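Local coordinates for protein aldehyde dehydrogenase (Burkholderia cenocepacia, PDB 4O6R) that probably oxidises aldehydes with NAD(P)+ as cofactor and binds adenosine monophosphate in its nucleotide pocket, at residues D29-P33 against L96-H100; T87-Q92 against S105-V110; L220-V226 against A244-K250; K250-L254 against H474-E478; A302-L306 against T397-F401. All coordinates share one frame; numbering follows the deposited sequence.

Contact 1. Residues D29-P33 against L96-H100; sequences DVLNP and LDTGH
A solvent site modelled as a water sits between Leu31 O and Asp97 O, two backbone oxygens 3.8 Å apart. Its separations, 2.4 Å to Leu31 O and 2.5 Å to Asp97 O, are too short for ordinary water contacts, so the identity of the site is doubtful. Several relatives hold a monovalent cation at a comparable place, and an ion would suit such a cluster of oxygens better.

Around this polar spot the packing is close. Pro33 wedges its ring against the end of helix 87-98: CD lies 3.5 Å from Leu96 O, while CG reaches to 3.5 Å from Gly99 N. Gly99 has left the helix with positive phi, and an ST turn secures the exit, with His100 N donating to Thr98 OG1 at 3.0 Å, almost straight at 171°; the same hydroxyl bonds to Glu94 O, one turn back in the helix. The carboxylate of Asp97 crosses Val30 at about a right angle, OD1 coming to 3.1 Å from CG1; with CG turned away from the backbone N (chi1 -161°), its OD2 takes a bond from Leu187 N, at the start of helix 187-199. Asn32 meets Leu96 through ND2, 3.7 Å from CD1, while its OD1 accepts from His34 N.

The contact thus seats strand 27-32 of a two-stranded sheet on the carboxyl end of helix 87-98. Oxygens turn inward here: a helix-end carbonyl, one strand carbonyl and a carboxylate converge, and their negative charge would probably favour a small positive species.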
# COMPACT_ATOMS: atom_id res chain seq x y z
N ASP A 29 -40.78 -21.09 13.03
CA ASP A 29 -41.44 -21.34 11.74
C ASP A 29 -40.89 -20.37 10.69
O ASP A 29 -40.79 -19.18 10.95
CB ASP A 29 -42.96 -21.17 11.84
CG ASP A 29 -43.67 -22.34 12.52
OD1 ASP A 29 -43.05 -23.30 13.01
OD2 ASP A 29 -44.91 -22.29 12.54
N VAL A 30 -40.53 -20.91 9.52
CA VAL A 30 -40.02 -20.10 8.41
C VAL A 30 -41.12 -20.03 7.39
O VAL A 30 -41.62 -21.07 6.94
CB VAL A 30 -38.77 -20.71 7.78
CG1 VAL A 30 -38.31 -19.87 6.58
CG2 VAL A 30 -37.67 -20.80 8.83
N LEU A 31 -41.50 -18.82 7.04
CA LEU A 31 -42.65 -18.59 6.18
C LEU A 31 -42.24 -18.25 4.75
O LEU A 31 -41.17 -17.64 4.50
CB LEU A 31 -43.58 -17.50 6.76
CG LEU A 31 -44.04 -17.69 8.21
CD1 LEU A 31 -45.03 -16.61 8.62
CD2 LEU A 31 -44.68 -19.06 8.35
N ASN A 32 -43.11 -18.65 3.82
CA ASN A 32 -43.04 -18.25 2.44
C ASN A 32 -43.83 -16.96 2.28
O ASN A 32 -45.04 -16.97 2.44
CB ASN A 32 -43.65 -19.34 1.56
CG ASN A 32 -43.60 -19.01 0.08
OD1 ASN A 32 -43.34 -17.87 -0.31
ND2 ASN A 32 -43.82 -20.03 -0.76
N PRO A 33 -43.17 -15.84 1.96
CA PRO A 33 -43.88 -14.56 1.81
C PRO A 33 -44.84 -14.45 0.62
O PRO A 33 -45.66 -13.53 0.59
CB PRO A 33 -42.77 -13.55 1.71
CG PRO A 33 -41.61 -14.30 1.15
CD PRO A 33 -41.75 -15.73 1.59
N LEU A 96 -37.71 -18.81 -2.47
CA LEU A 96 -38.77 -19.40 -1.67
C LEU A 96 -38.88 -18.71 -0.30
O LEU A 96 -39.97 -18.40 0.16
CB LEU A 96 -38.50 -20.89 -1.48
CG LEU A 96 -39.60 -21.74 -0.87
CD1 LEU A 96 -40.78 -21.90 -1.81
CD2 LEU A 96 -39.05 -23.11 -0.48
N ASP A 97 -37.72 -18.47 0.29
CA ASP A 97 -37.58 -17.96 1.65
C ASP A 97 -37.74 -16.43 1.73
O ASP A 97 -38.32 -15.91 2.67
CB ASP A 97 -36.16 -18.36 2.12
CG ASP A 97 -35.99 -18.33 3.62
OD1 ASP A 97 -36.99 -18.14 4.34
OD2 ASP A 97 -34.84 -18.51 4.06
N THR A 98 -37.21 -15.72 0.75
CA THR A 98 -37.13 -14.27 0.83
C THR A 98 -38.21 -13.54 0.06
O THR A 98 -38.51 -12.40 0.37
CB THR A 98 -35.82 -13.74 0.25
OG1 THR A 98 -35.74 -14.10 -1.14
CG2 THR A 98 -34.67 -14.29 1.01
N GLY A 99 -38.77 -14.19 -0.97
CA GLY A 99 -39.65 -13.52 -1.90
C GLY A 99 -38.97 -12.86 -3.09
O GLY A 99 -39.65 -12.31 -3.93
N HIS A 100 -37.64 -12.87 -3.17
CA HIS A 100 -36.97 -12.28 -4.31
C HIS A 100 -37.43 -13.00 -5.56
O HIS A 100 -37.47 -14.23 -5.54
CB HIS A 100 -35.48 -12.46 -4.23
CG HIS A 100 -34.84 -11.79 -3.05
ND1 HIS A 100 -33.47 -11.81 -2.85
CD2 HIS A 100 -35.37 -11.15 -1.98
CE1 HIS A 100 -33.18 -11.19 -1.72
NE2 HIS A 100 -34.31 -10.77 -1.18
O HOH W 1 -38.96 -16.69 4.94

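Contact 2. Residues T87-Q92 against S105-V110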
# COMPACT_ATOMS: atom_id res chain seq x y z
N THR A 87 -26.20 -23.16 -8.68
CA THR A 87 -26.90 -21.89 -8.91
C THR A 87 -28.40 -22.05 -8.83
O THR A 87 -29.05 -21.36 -8.03
CB THR A 87 -26.51 -21.26 -10.26
OG1 THR A 87 -25.15 -20.85 -10.20
CG2 THR A 87 -27.37 -20.03 -10.60
N GLU A 88 -28.97 -22.96 -9.62
CA GLU A 88 -30.43 -23.05 -9.69
C GLU A 88 -31.07 -23.45 -8.35
O GLU A 88 -32.04 -22.82 -7.93
CB GLU A 88 -30.88 -23.98 -10.83
CG GLU A 88 -32.40 -24.11 -10.95
CD GLU A 88 -33.12 -22.81 -11.31
OE1 GLU A 88 -32.46 -21.78 -11.62
OE2 GLU A 88 -34.38 -22.82 -11.31
N ALA A 89 -30.53 -24.46 -7.67
CA ALA A 89 -31.08 -24.85 -6.39
C ALA A 89 -30.93 -23.75 -5.31
O ALA A 89 -31.84 -23.56 -4.51
CB ALA A 89 -30.49 -26.17 -5.92
N LEU A 90 -29.80 -23.03 -5.30
CA LEU A 90 -29.62 -21.94 -4.36
C LEU A 90 -30.60 -20.79 -4.67
O LEU A 90 -31.18 -20.22 -3.77
CB LEU A 90 -28.18 -21.40 -4.35
CG LEU A 90 -27.15 -22.18 -3.54
CD1 LEU A 90 -25.76 -21.71 -3.80
CD2 LEU A 90 -27.42 -22.06 -2.05
N ALA A 91 -30.76 -20.49 -5.95
CA ALA A 91 -31.66 -19.45 -6.38
C ALA A 91 -33.11 -19.78 -5.98
O ALA A 91 -33.83 -18.92 -5.47
CB ALA A 91 -31.55 -19.24 -7.88
N GLN A 92 -33.53 -21.01 -6.27
CA GLN A 92 -34.85 -21.47 -5.88
C GLN A 92 -35.06 -21.34 -4.37
O GLN A 92 -36.12 -20.87 -3.94
CB GLN A 92 -35.10 -22.90 -6.33
CG GLN A 92 -35.24 -23.06 -7.83
CD GLN A 92 -36.58 -22.54 -8.37
OE1 GLN A 92 -37.58 -22.54 -7.66
NE2 GLN A 92 -36.60 -22.14 -9.63
N SER A 105 -32.71 -13.83 -8.00
CA SER A 105 -31.86 -14.75 -7.27
C SER A 105 -30.91 -15.46 -8.24
O SER A 105 -29.78 -15.70 -7.89
CB SER A 105 -32.63 -15.72 -6.39
OG SER A 105 -33.54 -16.45 -7.15
N ARG A 106 -31.35 -15.75 -9.46
CA ARG A 106 -30.47 -16.31 -10.48
C ARG A 106 -29.41 -15.31 -10.99
O ARG A 106 -28.25 -15.67 -11.12
CB ARG A 106 -31.27 -16.82 -11.69
CG ARG A 106 -32.09 -18.07 -11.47
CD ARG A 106 -33.10 -18.20 -12.59
NE ARG A 106 -33.80 -19.46 -12.56
CZ ARG A 106 -34.88 -19.74 -13.28
NH1 ARG A 106 -35.42 -18.83 -14.06
NH2 ARG A 106 -35.44 -20.94 -13.19
N ALA A 107 -29.81 -14.07 -11.31
CA ALA A 107 -28.92 -13.13 -12.00
C ALA A 107 -28.08 -12.30 -11.04
O ALA A 107 -27.03 -11.79 -11.42
CB ALA A 107 -29.72 -12.19 -12.90
N LEU A 108 -28.54 -12.17 -9.80
CA LEU A 108 -27.93 -11.27 -8.86
C LEU A 108 -27.51 -11.96 -7.57
O LEU A 108 -26.31 -11.96 -7.26
CB LEU A 108 -28.85 -10.06 -8.60
CG LEU A 108 -29.08 -9.12 -9.80
CD1 LEU A 108 -30.27 -8.20 -9.57
CD2 LEU A 108 -27.84 -8.30 -10.11
N ASP A 109 -28.45 -12.53 -6.80
CA ASP A 109 -28.12 -13.10 -5.49
C ASP A 109 -27.00 -14.17 -5.57
O ASP A 109 -25.97 -14.09 -4.86
CB ASP A 109 -29.34 -13.70 -4.77
CG ASP A 109 -30.42 -12.67 -4.38
OD1 ASP A 109 -30.10 -11.51 -4.03
OD2 ASP A 109 -31.62 -13.06 -4.39
N VAL A 110 -27.19 -15.18 -6.41
CA VAL A 110 -26.19 -16.24 -6.46
C VAL A 110 -24.83 -15.75 -7.05
O VAL A 110 -23.81 -15.92 -6.41
CB VAL A 110 -26.72 -17.50 -7.19
CG1 VAL A 110 -25.61 -18.51 -7.37
CG2 VAL A 110 -27.87 -18.12 -6.42
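Arg106 and Glu88 form a salt bridge across an alpha-alpha corner, in which helices 87-98 and 102-123, successive in the chain, pack crosswise; the axes of the two segments make 87° and approach to 9.0 Å. The guanidinium comes side-on, using NE and NH2, one nitrogen to each carboxylate oxygen, and the two flat groups are turned 36° apart. NE meets the syn lone pair of OE1 at 2.8 Å. Arg106 reaches this far because its chain runs extended from CG to NE, whereas Glu88 bends at chi2 (64°) to bring its carboxylate in.

Beneath the salt bridge the helices touch more closely. Val110 settles over the turn formed by Thr87, Leu90 and Ala91: its CG1 branch faces Thr87 OG1, a hydroxyl bonded to Glu84 O, at 3.7 Å, and its CG2 branch lies 3.9 Å from Leu90 CB. Ile83 of helix 69-85 also packs on Leu90 and Val110. Ala91, small enough for close approach, receives Ser105, whose OG is 3.5 Å from Ala91 CB but has Ser95 OG as its stronger partner.

Glu88 OE2 is gripped twice, from opposite faces of its plane: by Arg106 NH2 at 2.9 Å and by Gln92 NE2, also at 2.9 Å.

Contact 3. Residues L220-V226 against A244-K250; sequences LAEHPGV and ASQGNLK
Lys250 fills the tight half of this contact, curling at chi3 and chi4 (58° and 60°) so that its ammonium group comes under the end of helix 213-222. There NZ donates to His223 O at 2.8 Å and to Ala221 O at 2.9 Å, in each case from above the carbonyl plane, and takes Asn248 OD1 as a third acceptor. Its CE methylene rests 3.6 Å from Val226 CG1. Asn248 works beside it: ND2 donates to Val226 O at 2.9 Å (163°), with the acceptor in the amide plane, while OD1 closes an Asx turn by accepting from Lys250 N. The buried positive charge is thereby satisfied by three oxygens and no carboxylate. Ala244 CB makes apolar contact with Ala221 CB in the same buried part.

Toward solvent the grip slackens. The type I turn from His223 to Val226 exposes Pro224, whose carbonyl receives a weak bond from Asn248 ND2 at 3.1 Å, and the chain of Glu222 touches Ala244 CB through CG at the margin.

In the nucleotide-binding alpha/beta fold, the contact joins the carboxyl ends of helices 213-222 and 235-245, which flank strand 228-232 in sequence. Ile229 of that strand packs on both Leu220 and Lys250, and Val54 of helix 47-66 packs on Val226.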
# COMPACT_ATOMS: atom_id res chain seq x y z
N LEU A 220 -24.35 -13.52 21.47
CA LEU A 220 -23.21 -13.38 20.55
C LEU A 220 -22.49 -12.02 20.77
O LEU A 220 -21.26 -11.97 20.90
CB LEU A 220 -23.67 -13.52 19.09
CG LEU A 220 -22.56 -13.62 18.03
CD1 LEU A 220 -21.50 -14.67 18.38
CD2 LEU A 220 -23.19 -13.96 16.67
N ALA A 221 -23.25 -10.93 20.80
CA ALA A 221 -22.69 -9.59 21.01
C ALA A 221 -22.02 -9.44 22.37
O ALA A 221 -21.03 -8.73 22.48
CB ALA A 221 -23.76 -8.52 20.82
N GLU A 222 -22.56 -10.10 23.41
CA GLU A 222 -22.00 -10.03 24.77
C GLU A 222 -20.88 -11.00 25.04
O GLU A 222 -20.21 -10.90 26.04
CB GLU A 222 -23.07 -10.30 25.82
CG GLU A 222 -24.12 -9.21 25.89
CD GLU A 222 -25.32 -9.55 26.76
OE1 GLU A 222 -25.43 -10.69 27.28
OE2 GLU A 222 -26.20 -8.67 26.86
N HIS A 223 -20.68 -12.00 24.17
CA HIS A 223 -19.84 -13.14 24.53
C HIS A 223 -18.38 -12.71 24.79
O HIS A 223 -17.78 -12.03 23.96
CB HIS A 223 -19.89 -14.21 23.45
CG HIS A 223 -19.51 -15.57 23.94
ND1 HIS A 223 -18.24 -15.88 24.38
CD2 HIS A 223 -20.25 -16.70 24.12
CE1 HIS A 223 -18.20 -17.14 24.77
NE2 HIS A 223 -19.41 -17.66 24.63
N PRO A 224 -17.80 -13.11 25.94
CA PRO A 224 -16.42 -12.71 26.28
C PRO A 224 -15.34 -13.36 25.43
O PRO A 224 -14.22 -12.88 25.43
CB PRO A 224 -16.29 -13.15 27.75
CG PRO A 224 -17.26 -14.26 27.90
CD PRO A 224 -18.44 -13.82 27.06
N GLY A 225 -15.64 -14.49 24.78
CA GLY A 225 -14.76 -15.17 23.84
C GLY A 225 -14.74 -14.69 22.38
O GLY A 225 -13.98 -15.20 21.56
N VAL A 226 -15.56 -13.69 22.08
CA VAL A 226 -15.70 -13.12 20.74
C VAL A 226 -14.92 -11.80 20.69
O VAL A 226 -15.16 -10.94 21.51
CB VAL A 226 -17.18 -12.86 20.43
CG1 VAL A 226 -17.34 -12.06 19.13
CG2 VAL A 226 -17.89 -14.20 20.30
N ALA A 244 -23.49 -3.86 24.29
CA ALA A 244 -23.07 -5.23 24.61
C ALA A 244 -21.58 -5.39 24.49
O ALA A 244 -20.99 -6.17 25.23
CB ALA A 244 -23.75 -6.22 23.68
N SER A 245 -20.95 -4.64 23.57
CA SER A 245 -19.52 -4.77 23.32
C SER A 245 -18.67 -4.37 24.53
O SER A 245 -17.52 -4.74 24.62
CB SER A 245 -19.13 -3.93 22.08
OG SER A 245 -18.95 -2.57 22.45
N GLN A 246 -19.22 -3.60 25.45
CA GLN A 246 -18.46 -3.13 26.61
C GLN A 246 -17.85 -4.19 27.48
O GLN A 246 -16.86 -3.93 28.17
CB GLN A 246 -19.41 -2.51 27.61
CG GLN A 246 -19.86 -1.14 27.36
CD GLN A 246 -20.76 -0.77 28.52
OE1 GLN A 246 -20.32 -0.69 29.68
NE2 GLN A 246 -22.00 -0.56 28.23
N GLY A 247 -18.52 -5.34 27.55
CA GLY A 247 -18.10 -6.38 28.47
C GLY A 247 -16.65 -6.73 28.32
O GLY A 247 -15.87 -6.66 29.28
N ASN A 248 -16.28 -7.11 27.10
CA ASN A 248 -14.91 -7.43 26.81
C ASN A 248 -14.21 -6.48 25.84
O ASN A 248 -13.14 -6.80 25.37
CB ASN A 248 -14.77 -8.87 26.30
CG ASN A 248 -15.25 -9.05 24.88
OD1 ASN A 248 -16.03 -8.25 24.36
ND2 ASN A 248 -14.80 -10.12 24.25
N LEU A 249 -14.84 -5.34 25.56
CA LEU A 249 -14.34 -4.35 24.61
C LEU A 249 -13.98 -4.96 23.26
O LEU A 249 -12.98 -4.58 22.65
CB LEU A 249 -13.18 -3.58 25.24
CG LEU A 249 -13.81 -2.90 26.47
CD1 LEU A 249 -12.89 -2.77 27.65
CD2 LEU A 249 -14.43 -1.56 26.10
N LYS A 250 -14.80 -5.90 22.79
CA LYS A 250 -14.66 -6.43 21.46
C LYS A 250 -14.78 -5.31 20.43
O LYS A 250 -15.46 -4.31 20.64
CB LYS A 250 -15.70 -7.50 21.17
CG LYS A 250 -17.15 -7.07 21.37
CD LYS A 250 -18.17 -8.09 20.89
CE LYS A 250 -18.07 -9.47 21.54
NZ LYS A 250 -18.26 -9.46 23.02

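Contact 4. Residues K250-L254 against H474-E478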
# COMPACT_ATOMS: atom_id res chain seq x y z
N LYS A 250 -14.80 -5.90 22.79
CA LYS A 250 -14.66 -6.43 21.46
C LYS A 250 -14.78 -5.31 20.43
O LYS A 250 -15.46 -4.31 20.64
CB LYS A 250 -15.70 -7.50 21.17
CG LYS A 250 -17.15 -7.07 21.37
CD LYS A 250 -18.17 -8.09 20.89
CE LYS A 250 -18.07 -9.47 21.54
NZ LYS A 250 -18.26 -9.46 23.02
N ARG A 251 -14.10 -5.50 19.31
CA ARG A 251 -14.23 -4.57 18.22
C ARG A 251 -15.66 -4.67 17.67
O ARG A 251 -16.33 -5.69 17.85
CB ARG A 251 -13.18 -4.83 17.16
CG ARG A 251 -11.82 -4.41 17.68
CD ARG A 251 -10.68 -5.05 16.94
NE ARG A 251 -10.67 -4.57 15.57
CZ ARG A 251 -9.69 -4.80 14.69
NH1 ARG A 251 -8.62 -5.48 15.04
NH2 ARG A 251 -9.78 -4.30 13.46
N VAL A 252 -16.10 -3.60 17.02
CA VAL A 252 -17.46 -3.46 16.52
C VAL A 252 -17.46 -2.92 15.08
O VAL A 252 -16.71 -2.00 14.73
CB VAL A 252 -18.26 -2.50 17.44
CG1 VAL A 252 -19.67 -2.27 16.91
CG2 VAL A 252 -18.32 -3.04 18.86
N GLN A 253 -18.30 -3.51 14.25
CA GLN A 253 -18.60 -2.99 12.92
C GLN A 253 -20.13 -2.84 12.78
O GLN A 253 -20.89 -3.72 13.21
CB GLN A 253 -18.03 -3.94 11.85
CG GLN A 253 -18.36 -3.58 10.42
CD GLN A 253 -17.65 -4.50 9.43
OE1 GLN A 253 -16.84 -5.38 9.83
NE2 GLN A 253 -17.95 -4.32 8.15
N LEU A 254 -20.57 -1.74 12.19
CA LEU A 254 -22.01 -1.43 12.14
C LEU A 254 -22.38 -0.89 10.79
O LEU A 254 -21.76 0.05 10.31
CB LEU A 254 -22.36 -0.35 13.17
CG LEU A 254 -22.03 -0.60 14.64
CD1 LEU A 254 -22.18 0.67 15.49
CD2 LEU A 254 -22.88 -1.72 15.20
N HIS A 474 -8.46 -5.21 6.49
CA HIS A 474 -7.89 -4.43 7.60
C HIS A 474 -8.76 -4.54 8.88
O HIS A 474 -8.23 -4.74 9.99
CB HIS A 474 -7.73 -2.96 7.16
CG HIS A 474 -7.01 -2.10 8.15
ND1 HIS A 474 -5.64 -1.96 8.15
CD2 HIS A 474 -7.47 -1.34 9.17
CE1 HIS A 474 -5.29 -1.12 9.11
NE2 HIS A 474 -6.38 -0.74 9.76
N ASP A 475 -10.08 -4.40 8.72
CA ASP A 475 -11.02 -4.41 9.83
C ASP A 475 -11.18 -5.83 10.42
O ASP A 475 -11.80 -5.98 11.49
CB ASP A 475 -12.43 -3.96 9.38
CG ASP A 475 -12.53 -2.49 9.01
OD1 ASP A 475 -11.62 -1.68 9.34
OD2 ASP A 475 -13.60 -2.14 8.42
N TYR A 476 -10.72 -6.87 9.73
CA TYR A 476 -10.71 -8.24 10.26
C TYR A 476 -9.33 -8.74 10.71
O TYR A 476 -9.15 -9.93 10.99
CB TYR A 476 -11.37 -9.23 9.27
CG TYR A 476 -12.86 -9.23 9.46
CD1 TYR A 476 -13.41 -9.80 10.60
CD2 TYR A 476 -13.73 -8.60 8.55
CE1 TYR A 476 -14.78 -9.79 10.83
CE2 TYR A 476 -15.11 -8.59 8.78
CZ TYR A 476 -15.61 -9.21 9.93
OH TYR A 476 -16.95 -9.22 10.23
N THR A 477 -8.38 -7.81 10.83
CA THR A 477 -7.06 -8.14 11.37
C THR A 477 -6.64 -7.11 12.40
O THR A 477 -7.30 -6.09 12.61
CB THR A 477 -5.99 -8.24 10.25
OG1 THR A 477 -5.99 -7.00 9.49
CG2 THR A 477 -6.29 -9.41 9.35
N GLU A 478 -5.54 -7.39 13.08
CA GLU A 478 -4.97 -6.45 14.03
C GLU A 478 -3.48 -6.35 13.79
O GLU A 478 -2.84 -7.32 13.39
CB GLU A 478 -5.22 -6.88 15.48
CG GLU A 478 -4.54 -8.20 15.79
CD GLU A 478 -5.10 -9.00 16.96
OE1 GLU A 478 -6.25 -8.76 17.41
OE2 GLU A 478 -4.35 -9.89 17.43
O HOH W 2 -7.86 -6.75 17.69
O HOH W 3 -13.17 -3.93 13.39
O HOH W 4 -18.35 -7.81 8.66
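Direct hydrogen bonding is the work of Arg251, whose side chain bends at chi3 (66°) to bring the guanidinium edge to the backbone of Thr477. NH1 donates to Thr477 O at 2.8 Å (151°); the oxygen lies in the guanidinium plane, yet the donor stands above the carbonyl plane, 48° out of it. NH2 adds a weak bond to the same oxygen. Asp475 O, 3.3 Å from NH2, is close but badly angled. Lys228 NZ donates both to this Asp475 O and to Gln253 OE1, positioning one group from each segment.

Water mediates the second group. One molecule accepts from Arg251 NH1 and donates to Glu478 OE1 at 2.6 Å; the other oxygen of this carboxylate, OE2, pairs with Arg480. Another donates to Asp475 O and makes a weak link to Arg251 NE. A third joins Gln253 OE1 to Tyr476 OH, lying in the plane of the tyrosine ring at its edge; the hydroxyl also bonds to Gln152.

Packing is slight. Gln253 stretches out to cross Tyr476 at about a right angle, its OE1 3.8 Å from Tyr476 CE2. Strand 251-255 thus meets the bend between helix 469-475 and strand 477-485, near a second subunit whose Tyr464 packs on Arg251 and whose His474 meets its counterpart here.

The arginine's firm partners across this contact are a main-chain oxygen and a water. Carboxylates stand farther off, Glu478 OE1 4.7 Å from Arg251 NH1 and Asp475 OD1 5.2 Å from NH2, Asp475 OD2 being bonded to Arg466 N; both would probably stabilise its charge through space.

Contact 5. Residues A302-L306 against T397-F401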
# COMPACT_ATOMS: atom_id res chain seq x y z
N ALA A 302 -38.47 17.67 -13.66
CA ALA A 302 -39.21 16.82 -12.70
C ALA A 302 -40.48 16.23 -13.28
O ALA A 302 -40.67 15.03 -13.20
CB ALA A 302 -39.50 17.59 -11.43
N ASP A 303 -41.30 17.06 -13.91
CA ASP A 303 -42.57 16.60 -14.43
C ASP A 303 -42.39 15.60 -15.56
O ASP A 303 -43.03 14.56 -15.57
CB ASP A 303 -43.47 17.78 -14.83
CG ASP A 303 -43.80 18.69 -13.62
OD1 ASP A 303 -44.36 18.19 -12.64
OD2 ASP A 303 -43.43 19.89 -13.60
N ALA A 304 -41.46 15.90 -16.47
CA ALA A 304 -41.11 15.00 -17.56
C ALA A 304 -40.63 13.63 -17.05
O ALA A 304 -41.15 12.58 -17.48
CB ALA A 304 -40.04 15.64 -18.42
N PHE A 305 -39.68 13.66 -16.13
CA PHE A 305 -39.16 12.47 -15.50
C PHE A 305 -40.27 11.64 -14.84
O PHE A 305 -40.38 10.43 -15.07
CB PHE A 305 -38.15 12.87 -14.45
CG PHE A 305 -37.37 11.71 -13.89
CD1 PHE A 305 -37.94 10.84 -12.98
CD2 PHE A 305 -36.04 11.52 -14.27
CE1 PHE A 305 -37.23 9.78 -12.46
CE2 PHE A 305 -35.33 10.45 -13.76
CZ PHE A 305 -35.91 9.59 -12.85
N LEU A 306 -41.10 12.30 -14.05
CA LEU A 306 -42.13 11.60 -13.31
C LEU A 306 -43.16 10.96 -14.21
O LEU A 306 -43.60 9.87 -13.94
CB LEU A 306 -42.79 12.52 -12.29
CG LEU A 306 -41.89 12.90 -11.10
CD1 LEU A 306 -42.52 14.03 -10.30
CD2 LEU A 306 -41.61 11.69 -10.21
N THR A 397 -39.71 8.59 -2.30
CA THR A 397 -40.16 9.93 -1.99
C THR A 397 -39.47 10.94 -2.90
O THR A 397 -38.24 10.96 -3.00
CB THR A 397 -39.90 10.27 -0.53
OG1 THR A 397 -40.56 9.29 0.30
CG2 THR A 397 -40.43 11.68 -0.21
N VAL A 398 -40.29 11.76 -3.56
CA VAL A 398 -39.80 12.72 -4.54
C VAL A 398 -39.77 14.10 -3.95
O VAL A 398 -40.76 14.56 -3.33
CB VAL A 398 -40.69 12.76 -5.78
CG1 VAL A 398 -40.04 13.60 -6.88
CG2 VAL A 398 -40.95 11.36 -6.29
N LEU A 399 -38.65 14.77 -4.21
CA LEU A 399 -38.41 16.14 -3.81
C LEU A 399 -37.83 16.87 -5.04
O LEU A 399 -37.20 16.25 -5.90
CB LEU A 399 -37.39 16.18 -2.67
CG LEU A 399 -37.79 15.49 -1.36
CD1 LEU A 399 -36.59 15.19 -0.49
CD2 LEU A 399 -38.80 16.34 -0.63
N ARG A 400 -38.05 18.18 -5.13
CA ARG A 400 -37.56 18.97 -6.24
C ARG A 400 -36.57 20.03 -5.75
O ARG A 400 -36.62 20.43 -4.59
CB ARG A 400 -38.73 19.67 -6.96
CG ARG A 400 -39.72 18.68 -7.54
CD ARG A 400 -40.83 19.39 -8.26
NE ARG A 400 -41.89 18.48 -8.65
CZ ARG A 400 -42.59 18.61 -9.77
NH1 ARG A 400 -42.32 19.59 -10.62
NH2 ARG A 400 -43.52 17.71 -10.05
N PHE A 401 -35.71 20.49 -6.66
CA PHE A 401 -34.72 21.52 -6.36
C PHE A 401 -34.44 22.38 -7.57
O PHE A 401 -34.78 22.01 -8.69
CB PHE A 401 -33.41 20.90 -5.87
CG PHE A 401 -32.63 20.16 -6.94
CD1 PHE A 401 -32.95 18.86 -7.27
CD2 PHE A 401 -31.60 20.78 -7.64
CE1 PHE A 401 -32.24 18.16 -8.24
CE2 PHE A 401 -30.88 20.10 -8.60
CZ PHE A 401 -31.20 18.78 -8.91
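Arg400 is held nearly straight, its chain extended from CG to NE, so that its guanidinium reaches across to the first turn of helix 302-315. Asp303 swings CG opposite its own carbonyl carbon (chi1 -62°) to meet it. The two side chains cross at about a right angle, their planar ends turned 57° apart, and the arginine grips end-on: NH2 donates to OD1 at 2.8 Å, NH1 to OD2 at 3.2 Å. Both donors rise above the carboxylate plane, while each oxygen lies in the plane of the guanidinium. Two further carboxylates share the charge, Glu378 at NE and Glu299 at NH1.

Ala302 lies under one face of the same guanidinium, with CB 3.6 Å from Arg400 NH1: a methyl group supports one face while carboxylates bind at the edge. Leu306 continues the seam below, meeting Val398 tip to tip, CD2 to CG2 at 4.0 Å.

Helix and strand run roughly antiparallel (153°). Strand 395-401 lies beside and parallel to strand 294-298, which leads into this helix; the packing is that of a helix laid on the sheet in the alpha/beta catalytic domain of aldehyde dehydrogenases.

Overall arrangement
The five contacts fall into two neighbouring pairs and an outlier. Contacts 1 and 2 share helix 87-98, and His100 ND1 of the first probably bonds to Asp109 OD2 of the second at 2.7 Å. Contacts 3 and 4 share Lys250, with centres about 13 Å apart, and both reach a second subunit. The bound AMP is closest to contact 3: the side chain of Ala221 is about 5 Å from it, those of Asp97 in contact 1 and Gln253 in contact 4 about 12 and 13 Å. Contact 5, nested in sequence within the loop closed by contact 4, belongs to the separate seven-stranded sheet, its centre about 47 Å from that of contact 3.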